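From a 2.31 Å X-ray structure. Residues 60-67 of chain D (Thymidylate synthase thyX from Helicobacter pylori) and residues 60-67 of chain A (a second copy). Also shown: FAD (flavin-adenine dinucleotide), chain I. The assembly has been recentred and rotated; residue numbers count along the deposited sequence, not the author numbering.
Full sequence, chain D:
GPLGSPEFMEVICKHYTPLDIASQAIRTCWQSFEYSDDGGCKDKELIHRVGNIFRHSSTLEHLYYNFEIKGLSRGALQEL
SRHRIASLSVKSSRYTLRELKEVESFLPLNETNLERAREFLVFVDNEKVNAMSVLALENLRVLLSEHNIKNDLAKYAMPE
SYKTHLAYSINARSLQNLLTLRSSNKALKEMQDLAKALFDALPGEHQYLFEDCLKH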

# COMPACT_ATOMS: atom_id res chain seq x y z
N LEU D 60 -9.07 -12.90 0.94
CA LEU D 60 -8.40 -13.45 -0.26
C LEU D 60 -6.92 -13.05 -0.38
O LEU D 60 -6.17 -13.67 -1.14
CB LEU D 60 -9.13 -13.01 -1.54
CG LEU D 60 -10.58 -13.44 -1.74
CD1 LEU D 60 -11.27 -12.59 -2.79
CD2 LEU D 60 -10.69 -14.92 -2.07
N GLU D 61 -6.54 -12.01 0.36
CA GLU D 61 -5.17 -11.54 0.41
C GLU D 61 -4.19 -12.58 0.93
O GLU D 61 -2.98 -12.44 0.72
CB GLU D 61 -5.07 -10.31 1.28
CG GLU D 61 -5.82 -9.11 0.76
CD GLU D 61 -5.75 -7.93 1.71
OE1 GLU D 61 -4.93 -7.97 2.65
OE2 GLU D 61 -6.51 -6.95 1.53
N HIS D 62 -4.68 -13.58 1.66
CA HIS D 62 -3.80 -14.63 2.17
C HIS D 62 -3.28 -15.56 1.04
O HIS D 62 -2.20 -16.13 1.15
CB HIS D 62 -4.49 -15.43 3.28
CG HIS D 62 -4.84 -14.61 4.49
ND1 HIS D 62 -3.89 -14.19 5.41
CD2 HIS D 62 -6.02 -14.12 4.92
CE1 HIS D 62 -4.48 -13.48 6.35
NE2 HIS D 62 -5.77 -13.42 6.08
N LEU D 63 -4.06 -15.70 -0.03
CA LEU D 63 -3.63 -16.43 -1.24
C LEU D 63 -2.67 -15.61 -2.11
O LEU D 63 -3.02 -14.53 -2.61
CB LEU D 63 -4.84 -16.84 -2.09
CG LEU D 63 -5.96 -17.58 -1.34
CD1 LEU D 63 -7.15 -17.83 -2.24
CD2 LEU D 63 -5.41 -18.89 -0.78
N TYR D 64 -1.48 -16.15 -2.33
CA TYR D 64 -0.44 -15.47 -3.06
C TYR D 64 0.02 -16.30 -4.25
O TYR D 64 0.18 -17.52 -4.13
CB TYR D 64 0.75 -15.27 -2.14
CG TYR D 64 1.66 -14.13 -2.47
CD1 TYR D 64 1.19 -12.83 -2.53
CD2 TYR D 64 3.03 -14.33 -2.65
CE1 TYR D 64 2.03 -11.77 -2.80
CE2 TYR D 64 3.88 -13.28 -2.91
CZ TYR D 64 3.38 -12.00 -2.98
OH TYR D 64 4.22 -10.93 -3.22
N TYR D 65 0.27 -15.65 -5.38
CA TYR D 65 0.68 -16.34 -6.59
C TYR D 65 1.98 -15.79 -7.12
O TYR D 65 2.10 -14.58 -7.30
CB TYR D 65 -0.39 -16.16 -7.64
CG TYR D 65 -1.71 -16.68 -7.21
CD1 TYR D 65 -1.99 -18.05 -7.28
CD2 TYR D 65 -2.70 -15.83 -6.70
CE1 TYR D 65 -3.21 -18.55 -6.87
CE2 TYR D 65 -3.92 -16.31 -6.31
CZ TYR D 65 -4.17 -17.67 -6.38
OH TYR D 65 -5.39 -18.17 -5.99
N ASN D 66 2.95 -16.65 -7.37
CA ASN D 66 4.20 -16.23 -8.03
C ASN D 66 4.24 -16.59 -9.53
O ASN D 66 4.17 -17.77 -9.89
CB ASN D 66 5.41 -16.83 -7.35
CG ASN D 66 5.38 -16.67 -5.85
OD1 ASN D 66 4.91 -17.56 -5.14
ND2 ASN D 66 5.89 -15.55 -5.36
N PHE D 67 4.33 -15.59 -10.39
CA PHE D 67 4.35 -15.83 -11.84
C PHE D 67 5.67 -15.46 -12.48
O PHE D 67 6.39 -14.58 -11.99
CB PHE D 67 3.28 -15.00 -12.56
CG PHE D 67 1.87 -15.34 -12.18
CD1 PHE D 67 1.24 -16.44 -12.73
CD2 PHE D 67 1.17 -14.52 -11.30
CE1 PHE D 67 -0.06 -16.73 -12.41
CE2 PHE D 67 -0.13 -14.79 -10.99
CZ PHE D 67 -0.75 -15.91 -11.54
PA FAD I . -7.89 -0.61 3.20
O1A FAD I . -7.05 -1.49 4.08
O2A FAD I . -7.77 0.89 3.42
O5B FAD I . -7.58 -0.87 1.66
C5B FAD I . -8.09 0.01 0.69
C4B FAD I . -8.21 -0.76 -0.60
O4B FAD I . -6.90 -1.05 -1.06
C3B FAD I . -8.89 -2.10 -0.36
O3B FAD I . -10.27 -2.01 -0.60
C2B FAD I . -8.19 -3.02 -1.33
O2B FAD I . -8.73 -2.84 -2.62
C1B FAD I . -6.82 -2.41 -1.45
N9A FAD I . -5.80 -3.08 -0.64
C8A FAD I . -5.16 -2.58 0.46
N7A FAD I . -4.26 -3.50 0.89
C5A FAD I . -4.33 -4.58 0.07
C6A FAD I . -3.65 -5.79 0.05
N6A FAD I . -2.75 -6.08 0.99
N1A FAD I . -3.96 -6.70 -0.93
C2A FAD I . -4.91 -6.43 -1.88
N3A FAD I . -5.59 -5.23 -1.85
C4A FAD I . -5.30 -4.32 -0.89
N1 FAD I . -11.54 -8.05 9.91
C2 FAD I . -11.21 -9.22 10.57
O2 FAD I . -10.03 -9.57 10.62
N3 FAD I . -12.18 -9.99 11.15
C4 FAD I . -13.50 -9.57 11.09
O4 FAD I . -14.37 -10.26 11.62
C4X FAD I . -13.83 -8.39 10.41
N5 FAD I . -15.13 -7.97 10.32
C5X FAD I . -15.46 -6.79 9.67
C6 FAD I . -16.79 -6.41 9.64
C7 FAD I . -17.14 -5.23 8.98
C7M FAD I . -18.59 -4.85 8.96
C8 FAD I . -16.16 -4.44 8.37
C8M FAD I . -16.56 -3.17 7.67
C9 FAD I . -14.82 -4.83 8.41
C9A FAD I . -14.47 -6.01 9.08
N10 FAD I . -13.15 -6.44 9.16
C10 FAD I . -12.84 -7.62 9.82
C1' FAD I . -12.05 -5.62 8.54
C2' FAD I . -11.95 -5.81 7.02
O2' FAD I . -11.55 -7.13 6.74
C3' FAD I . -10.94 -4.84 6.40
O3' FAD I . -9.64 -5.17 6.82
C4' FAD I . -11.09 -3.37 6.80
O4' FAD I . -12.43 -2.99 6.82
C5' FAD I . -10.34 -2.46 5.82
O5' FAD I . -10.94 -2.60 4.56
P FAD I . -10.09 -2.47 3.20
O1P FAD I . -9.08 -3.59 3.10
O2P FAD I . -11.04 -2.47 2.04
O3P FAD I . -9.44 -1.00 3.29
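Chain A 60-67: LEHLYYNF

The most distinctive feature of this contact is a tyrosine stacked on its own copy: the rings of Y64(D) and Y64(A) form an offset stack, with centroids 4.1 Å apart and planes inclined by 20°. Each ring lies with one face over the other, and the packing is close enough that CB of Y64(D) comes within 3.3 Å of CD2 of Y64(A). The two tyrosines supply about half of the 338 Å² buried between the stretches.

Chain A repeats the conformation of chain D almost residue for residue. In both copies residues 60-62 close a 3-10 segment that begins earlier in the chain, L63 makes the transition, and residues 64-67 run on as a strand. The turn is held within each chain by a backbone hydrogen bond from N of L63 to O of L60, 3.1 Å in chain D and 3.0 Å in chain A. The directions from residue 61 to residue 66 are 122° apart, so chain A crosses chain D obliquely while running in a broadly opposed sense. The register is correspondingly reversed about the central tyrosine: CA of Y64(D) lies 7.3 Å from CA of Y64(A), CA of H62(D) lies 7.0 Å from CA of N66(A), and CA of N66(D) lies 7.1 Å from CA of H62(A).

At these separations the backbones do not pair as a sheet; side chains reach across to backbone carbonyls instead. Y64(A) has chi1 in the t well, and its ring extends past that of Y64(D) to bring OH within 2.9 Å of O of E61(D), to which it donates a hydrogen bond. The reciprocal bond, from OH of Y64(D) to O of E61(A), measures 2.8 Å. Beside the bond from Y64(A), ND2 of N66(A) donates to O of H62(D) at 3.0 Å; beside that from Y64(D), ND2 of N66(D) donates to O of H62(A) at the same distance. The H62 carbonyls also lie at the ring edges, with O of H62(D) 3.5 Å from CE2 of Y64(A). Thus the end of each 3-10 segment offers two successive carbonyls to the strand of the other copy.

The CA-to-CB bonds of Y64 and N66 point toward the opposing stretch in both chains, as expected for alternate residues of a strand, whereas Y65 and F67 are out of reach and L63 points away. E61 and H62 point sideways. The carboxylate of E61(D) instead approaches the flavin cofactor, its OE1 lying 3.3 Å from N6A of FAD.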

# COMPACT_ATOMS: atom_id res chain seq x y z
N LEU A 60 12.66 -9.12 -2.29
CA LEU A 60 12.26 -9.95 -1.14
C LEU A 60 10.74 -10.10 -1.04
O LEU A 60 10.24 -11.03 -0.41
CB LEU A 60 12.78 -9.36 0.16
CG LEU A 60 14.30 -9.38 0.38
CD1 LEU A 60 14.71 -8.38 1.46
CD2 LEU A 60 14.74 -10.79 0.75
N GLU A 61 10.01 -9.18 -1.66
CA GLU A 61 8.56 -9.18 -1.60
C GLU A 61 7.95 -10.42 -2.23
O GLU A 61 6.78 -10.71 -2.02
CB GLU A 61 8.00 -7.95 -2.29
CG GLU A 61 8.36 -6.63 -1.63
CD GLU A 61 7.93 -5.46 -2.48
OE1 GLU A 61 7.27 -5.68 -3.52
OE2 GLU A 61 8.27 -4.31 -2.12
N HIS A 62 8.74 -11.16 -3.00
CA HIS A 62 8.22 -12.37 -3.64
C HIS A 62 8.06 -13.51 -2.65
O HIS A 62 7.33 -14.46 -2.92
CB HIS A 62 9.09 -12.81 -4.82
CG HIS A 62 9.18 -11.79 -5.91
ND1 HIS A 62 8.21 -11.63 -6.87
CD2 HIS A 62 10.13 -10.85 -6.17
CE1 HIS A 62 8.56 -10.65 -7.68
NE2 HIS A 62 9.72 -10.16 -7.28
N LEU A 63 8.76 -13.42 -1.52
CA LEU A 63 8.61 -14.40 -0.43
C LEU A 63 7.47 -14.00 0.50
O LEU A 63 7.48 -12.91 1.08
CB LEU A 63 9.92 -14.53 0.36
CG LEU A 63 11.15 -14.83 -0.50
CD1 LEU A 63 12.42 -14.85 0.33
CD2 LEU A 63 10.96 -16.15 -1.24
N TYR A 64 6.49 -14.89 0.63
CA TYR A 64 5.28 -14.65 1.41
C TYR A 64 5.11 -15.69 2.51
O TYR A 64 5.32 -16.88 2.29
CB TYR A 64 4.08 -14.76 0.49
CG TYR A 64 2.87 -13.99 0.93
CD1 TYR A 64 2.96 -12.64 1.24
CD2 TYR A 64 1.61 -14.60 0.99
CE1 TYR A 64 1.85 -11.92 1.63
CE2 TYR A 64 0.48 -13.89 1.38
CZ TYR A 64 0.61 -12.54 1.69
OH TYR A 64 -0.50 -11.80 2.05
N TYR A 65 4.69 -15.26 3.69
CA TYR A 65 4.51 -16.19 4.82
C TYR A 65 3.11 -16.13 5.41
O TYR A 65 2.64 -15.06 5.76
CB TYR A 65 5.51 -15.87 5.91
CG TYR A 65 6.93 -15.90 5.42
CD1 TYR A 65 7.63 -17.10 5.33
CD2 TYR A 65 7.56 -14.73 5.03
CE1 TYR A 65 8.94 -17.13 4.89
CE2 TYR A 65 8.87 -14.75 4.58
CZ TYR A 65 9.55 -15.95 4.50
OH TYR A 65 10.84 -15.94 4.05
N ASN A 66 2.46 -17.29 5.50
CA ASN A 66 1.18 -17.41 6.19
C ASN A 66 1.33 -17.97 7.61
O ASN A 66 1.65 -19.14 7.79
CB ASN A 66 0.25 -18.32 5.40
CG ASN A 66 0.22 -17.98 3.92
OD1 ASN A 66 0.93 -18.60 3.12
ND2 ASN A 66 -0.59 -16.99 3.56
N PHE A 67 1.05 -17.13 8.60
CA PHE A 67 1.15 -17.52 10.00
C PHE A 67 -0.19 -17.70 10.67
O PHE A 67 -1.22 -17.21 10.21
CB PHE A 67 1.89 -16.47 10.81
CG PHE A 67 3.31 -16.24 10.38
CD1 PHE A 67 4.33 -17.03 10.88
CD2 PHE A 67 3.62 -15.20 9.52
CE1 PHE A 67 5.63 -16.80 10.52
CE2 PHE A 67 4.93 -14.96 9.14
CZ PHE A 67 5.94 -15.77 9.64